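Local coordinates for protein succinate-semialdehyde dehydrogenase (NAD(P)(+)) (Marinobacter aquaeolei, PDB 3RH9) that probably oxidises succinate semialdehyde to succinate with NAD(P)+ as the acceptor, as a member of the aldehyde dehydrogenase family, at residues 148-153 and 175-180; 169-174 and 472-477. All coordinates share one frame; numbering follows the deposited sequence.

How the interactions relate
Interactions 1 and 2 are neighbouring contacts in one domain core, with centres about 9 Å apart. Their segments alternate along the chain: 148-153, then 169-174, then 175-180, and 472-477 almost three hundred residues later. The first three belong to the beta-alpha-beta unit of strand 151-154, helix 162-174 and strand 178-181. Interaction 1 pairs its two strands, and interaction 2 sets the C-terminal segment against the last turns of its helix. Probable hydrogen bonds join the contacts, from Cys176 N to Ala171 O and from Val148 N to Phe474 O. The fold, which in related enzymes binds the dinucleotide, is thereby tied to strand 475-482, which reaches the second subunit.

Interaction 1 (148-153 and 175-180); sequences VGVTGL and GCPSVI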
loop_
_atom_site.group_PDB
_atom_site.type_symbol
_atom_site.label_atom_id
_atom_site.label_comp_id
_atom_site.label_asym_id
_atom_site.label_seq_id
_atom_site.Cartn_x
_atom_site.Cartn_y
_atom_site.Cartn_z
ATOM N N VAL A 148 -11.583 4.444 -5.161
ATOM C CA VAL A 148 -11.375 4.507 -3.709
ATOM C C VAL A 148 -12.260 5.574 -3.098
ATOM O O VAL A 148 -12.648 5.487 -1.945
ATOM C CB VAL A 148 -9.884 4.741 -3.247
ATOM C CG1 VAL A 148 -9.060 3.474 -3.378
ATOM C CG2 VAL A 148 -9.219 5.941 -3.969
ATOM N N GLY A 149 -12.583 6.588 -3.879
ATOM C CA GLY A 149 -13.379 7.672 -3.362
ATOM C C GLY A 149 -12.627 8.922 -3.690
ATOM O O GLY A 149 -11.754 8.896 -4.550
ATOM N N VAL A 150 -12.961 10.011 -3.012
ATOM C CA VAL A 150 -12.296 11.291 -3.242
ATOM C C VAL A 150 -10.837 11.271 -2.747
ATOM O O VAL A 150 -10.563 10.969 -1.576
ATOM C CB VAL A 150 -13.083 12.470 -2.587
ATOM C CG1 VAL A 150 -12.314 13.759 -2.710
ATOM C CG2 VAL A 150 -14.443 12.612 -3.225
ATOM N N THR A 151 -9.903 11.594 -3.633
ATOM C CA THR A 151 -8.502 11.572 -3.240
ATOM C C THR A 151 -7.897 12.959 -3.130
ATOM O O THR A 151 -8.331 13.885 -3.782
ATOM C CB THR A 151 -7.661 10.730 -4.212
ATOM O OG1 THR A 151 -7.779 11.258 -5.540
ATOM C CG2 THR A 151 -8.162 9.310 -4.210
ATOM N N GLY A 152 -6.882 13.087 -2.293
ATOM C CA GLY A 152 -6.105 14.299 -2.228
ATOM C C GLY A 152 -4.797 14.087 -2.945
ATOM O O GLY A 152 -4.017 13.216 -2.577
ATOM N N LEU A 153 -4.564 14.877 -3.983
ATOM C CA LEU A 153 -3.328 14.806 -4.745
ATOM C C LEU A 153 -2.364 15.936 -4.335
ATOM O O LEU A 153 -2.643 17.132 -4.593
ATOM C CB LEU A 153 -3.639 14.885 -6.242
ATOM C CG LEU A 153 -4.651 13.869 -6.775
ATOM C CD1 LEU A 153 -4.523 13.726 -8.266
ATOM C CD2 LEU A 153 -4.438 12.539 -6.126
ATOM N N GLY A 175 -12.079 6.894 -11.928
ATOM C CA GLY A 175 -13.329 7.541 -11.590
ATOM C C GLY A 175 -13.250 8.242 -10.245
ATOM O O GLY A 175 -14.267 8.448 -9.593
ATOM N N CYS A 176 -12.037 8.603 -9.826
ATOM C CA CYS A 176 -11.832 9.246 -8.525
ATOM C C CYS A 176 -11.814 10.750 -8.628
ATOM O O CYS A 176 -10.903 11.308 -9.216
ATOM C CB CYS A 176 -10.519 8.778 -7.883
ATOM S SG CYS A 176 -10.679 7.175 -7.090
ATOM N N PRO A 177 -12.830 11.412 -8.059
ATOM C CA PRO A 177 -12.760 12.873 -7.952
ATOM C C PRO A 177 -11.579 13.238 -7.058
ATOM O O PRO A 177 -11.263 12.519 -6.113
ATOM C CB PRO A 177 -14.091 13.247 -7.278
ATOM C CG PRO A 177 -14.990 12.051 -7.469
ATOM C CD PRO A 177 -14.067 10.867 -7.474
ATOM N N SER A 178 -10.910 14.336 -7.354
ATOM C CA SER A 178 -9.712 14.660 -6.611
ATOM C C SER A 178 -9.676 16.110 -6.136
ATOM O O SER A 178 -10.284 16.999 -6.726
ATOM C CB SER A 178 -8.475 14.322 -7.445
ATOM O OG SER A 178 -8.586 14.831 -8.763
ATOM N N VAL A 179 -8.965 16.324 -5.041
ATOM C CA VAL A 179 -8.709 17.648 -4.524
ATOM C C VAL A 179 -7.211 17.846 -4.662
ATOM O O VAL A 179 -6.436 17.014 -4.192
ATOM C CB VAL A 179 -9.113 17.721 -3.063
ATOM C CG1 VAL A 179 -8.658 19.026 -2.454
ATOM C CG2 VAL A 179 -10.600 17.547 -2.928
ATOM N N ILE A 180 -6.793 18.920 -5.331
ATOM C CA ILE A 180 -5.387 19.056 -5.725
ATOM C C ILE A 180 -4.614 20.186 -5.047
ATOM O O ILE A 180 -5.060 21.333 -5.065
ATOM C CB ILE A 180 -5.244 19.200 -7.240
ATOM C CG1 ILE A 180 -5.712 17.908 -7.921
ATOM C CG2 ILE A 180 -3.786 19.545 -7.598
ATOM C CD1 ILE A 180 -5.517 17.855 -9.421
#
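Thr151 pairs with Ser178, Gly152 with Val179 and Leu153 with Ile180 in a ladder of parallel strands. Its bonds zigzag between them: Thr151 N donates to Pro177 O at 3.0 Å, Val179 N to Thr151 O at 2.8 Å, and Leu153 N to Val179 O, also at 2.8 Å. Longer CA-H...O contacts run beside them, such as that from Gly152 CA to Val179 O at 3.4 Å.

On one face of the sheet, Leu153 CG stands anti to its own carbonyl carbon (chi1 -54°), which sets it 3.9 Å from Ser178 CB, while Leu153 CB meets Ile180 CG1 at 4.0 Å. This face is covered by helix 162-174, whose Leu168 touches both Ser178 and Ile180. On the other, Val179 CG2 lies 4.2 Å from Val150 CG1, and helix 48-61 packs over both valines. Upstream of the ladder, Val148 CG2 rests 3.7 Å from Cys176 SG. Gly149 turns the chain there with backbone angles that would press a beta carbon against the preceding carbonyl oxygen. Further out, main-chain bonds from Gly152 to strand 229-233 and from Ser178 to Met206 continue the sheet on its two sides.

This is the first crossover of a Rossmann-like domain, as in other aldehyde dehydrogenases, where this domain binds the NAD(P) cofactor. Main-chain bonds fix the register, and helices 162-174 and 48-61 cover the two faces; polar Thr151 and Ser178 share the face of Leu153 and Ile180, so the buried pairing is not purely apolar.

Interaction 2 (169-174 and 472-477); sequences SAALAA and FEFVEA
Phe474, which gives up the most surface here, lays its ring against Ala171. The methyl carbon Ala171 CB sits almost over the middle of one ring face, 3.8 Å from the centroid and only 11° off the ring normal, a CH-pi contact. At the rim, and in the plane of the ring, Ala170 CB approaches Phe474 CD1 at 3.7 Å. Two successive alanines of helix 162-174 therefore hold the same phenyl group from different directions, one above and one at the side. Phe474 CB already faces the helix, and with CG turned anti to its own carbonyl carbon (chi1 -61°) the ring is directed onto it.

Ala174, one turn beyond Ala170, carries the contact on from the ring to the backbone. Its CB lies 3.8 Å from Phe474 CB and 3.6 Å from Phe474 O, and it also meets Val475 CG1 at 3.6 Å. The valine thus extends the apolar line into the start of strand 475-482.

Around the ring, Thr151, Leu153 and Cys176 add further contacts, placing Phe474 between the helix and the parallel sheet. The segment is anchored elsewhere by Lys252, which bonds to Glu473 O, and by Arg464 of the second subunit, which forms a salt bridge with Glu476. A serine in place of Phe474 would probably leave the methyl of Ala171 without its aromatic cover and open a gap beside Ala170.

Since mainly methyl groups, a ring and the helix backbone beside it make this contact, it depends on close fit and dispersion. Small alanine side chains let the C-terminal segment come near the helix, joining what is probably the cofactor domain, as in relatives, to the strand that leads to the subunit interface.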
loop_
_atom_site.group_PDB
_atom_site.type_symbol
_atom_site.label_atom_id
_atom_site.label_comp_id
_atom_site.label_asym_id
_atom_site.label_seq_id
_atom_site.Cartn_x
_atom_site.Cartn_y
_atom_site.Cartn_z
ATOM N N SER A 169 -3.962 11.348 -14.100
ATOM C CA SER A 169 -4.258 10.380 -15.145
ATOM C C SER A 169 -4.755 9.047 -14.580
ATOM O O SER A 169 -5.675 8.441 -15.128
ATOM C CB SER A 169 -3.033 10.151 -16.010
ATOM O OG SER A 169 -1.904 9.879 -15.203
ATOM N N ALA A 170 -4.150 8.581 -13.490
ATOM C CA ALA A 170 -4.585 7.325 -12.865
ATOM C C ALA A 170 -5.888 7.503 -12.084
ATOM O O ALA A 170 -6.767 6.660 -12.137
ATOM C CB ALA A 170 -3.491 6.736 -11.980
ATOM N N ALA A 171 -6.017 8.616 -11.384
ATOM C CA ALA A 171 -7.219 8.888 -10.617
ATOM C C ALA A 171 -8.490 9.081 -11.478
ATOM O O ALA A 171 -9.584 8.657 -11.081
ATOM C CB ALA A 171 -6.985 10.085 -9.699
ATOM N N LEU A 172 -8.360 9.716 -12.644
ATOM C CA LEU A 172 -9.502 9.829 -13.555
ATOM C C LEU A 172 -9.836 8.466 -14.148
ATOM O O LEU A 172 -10.984 8.049 -14.143
ATOM C CB LEU A 172 -9.270 10.861 -14.670
ATOM C CG LEU A 172 -9.119 12.331 -14.255
ATOM C CD1 LEU A 172 -8.452 13.125 -15.344
ATOM C CD2 LEU A 172 -10.431 12.972 -13.857
ATOM N N ALA A 173 -8.835 7.760 -14.648
ATOM C CA ALA A 173 -9.088 6.430 -15.186
ATOM C C ALA A 173 -9.899 5.598 -14.195
ATOM O O ALA A 173 -10.674 4.728 -14.602
ATOM C CB ALA A 173 -7.771 5.720 -15.546
ATOM N N ALA A 174 -9.726 5.890 -12.902
ATOM C CA ALA A 174 -10.377 5.155 -11.816
ATOM C C ALA A 174 -11.783 5.681 -11.476
ATOM O O ALA A 174 -12.581 5.004 -10.812
ATOM C CB ALA A 174 -9.500 5.183 -10.580
ATOM N N PHE A 472 -3.803 0.950 -11.078
ATOM C CA PHE A 472 -4.528 0.341 -9.959
ATOM C C PHE A 472 -4.355 1.050 -8.613
ATOM O O PHE A 472 -4.813 0.551 -7.591
ATOM C CB PHE A 472 -4.169 -1.146 -9.806
ATOM C CG PHE A 472 -4.857 -2.028 -10.796
ATOM C CD1 PHE A 472 -4.347 -2.189 -12.067
ATOM C CD2 PHE A 472 -6.027 -2.686 -10.463
ATOM C CE1 PHE A 472 -4.987 -2.986 -12.981
ATOM C CE2 PHE A 472 -6.671 -3.490 -11.377
ATOM C CZ PHE A 472 -6.152 -3.633 -12.637
ATOM N N GLU A 473 -3.705 2.201 -8.610
ATOM C CA GLU A 473 -3.471 2.909 -7.365
ATOM C C GLU A 473 -4.762 3.436 -6.751
ATOM O O GLU A 473 -5.010 3.254 -5.557
ATOM C CB GLU A 473 -2.500 4.067 -7.590
ATOM C CG GLU A 473 -1.050 3.636 -7.779
ATOM C CD GLU A 473 -0.273 3.648 -6.474
ATOM O OE1 GLU A 473 -0.708 2.974 -5.496
ATOM O OE2 GLU A 473 0.774 4.348 -6.433
ATOM N N PHE A 474 -5.581 4.089 -7.565
ATOM C CA PHE A 474 -6.780 4.736 -7.048
ATOM C C PHE A 474 -8.050 3.898 -7.057
ATOM O O PHE A 474 -9.145 4.447 -7.077
ATOM C CB PHE A 474 -7.016 6.049 -7.780
ATOM C CG PHE A 474 -5.904 7.016 -7.596
ATOM C CD1 PHE A 474 -4.892 7.110 -8.536
ATOM C CD2 PHE A 474 -5.834 7.795 -6.451
ATOM C CE1 PHE A 474 -3.858 7.991 -8.362
ATOM C CE2 PHE A 474 -4.795 8.671 -6.267
ATOM C CZ PHE A 474 -3.806 8.771 -7.226
ATOM N N VAL A 475 -7.916 2.579 -7.028
ATOM C CA VAL A 475 -9.094 1.730 -6.948
ATOM C C VAL A 475 -9.054 0.788 -5.743
ATOM O O VAL A 475 -7.978 0.433 -5.254
ATOM C CB VAL A 475 -9.283 0.934 -8.232
ATOM C CG1 VAL A 475 -9.727 1.856 -9.337
ATOM C CG2 VAL A 475 -7.983 0.228 -8.615
ATOM N N GLU A 476 -10.240 0.421 -5.255
ATOM C CA GLU A 476 -10.386 -0.613 -4.223
ATOM C C GLU A 476 -10.909 -1.875 -4.886
ATOM O O GLU A 476 -11.940 -1.843 -5.545
ATOM C CB GLU A 476 -11.387 -0.177 -3.151
ATOM C CG GLU A 476 -10.930 0.926 -2.209
ATOM C CD GLU A 476 -9.904 0.431 -1.211
ATOM O OE1 GLU A 476 -9.325 -0.652 -1.466
ATOM O OE2 GLU A 476 -9.664 1.127 -0.187
ATOM N N ALA A 477 -10.203 -2.984 -4.744
ATOM C CA ALA A 477 -10.681 -4.209 -5.350
ATOM C C ALA A 477 -11.825 -4.725 -4.498
ATOM O O ALA A 477 -11.807 -4.587 -3.287
ATOM C CB ALA A 477 -9.577 -5.229 -5.456
#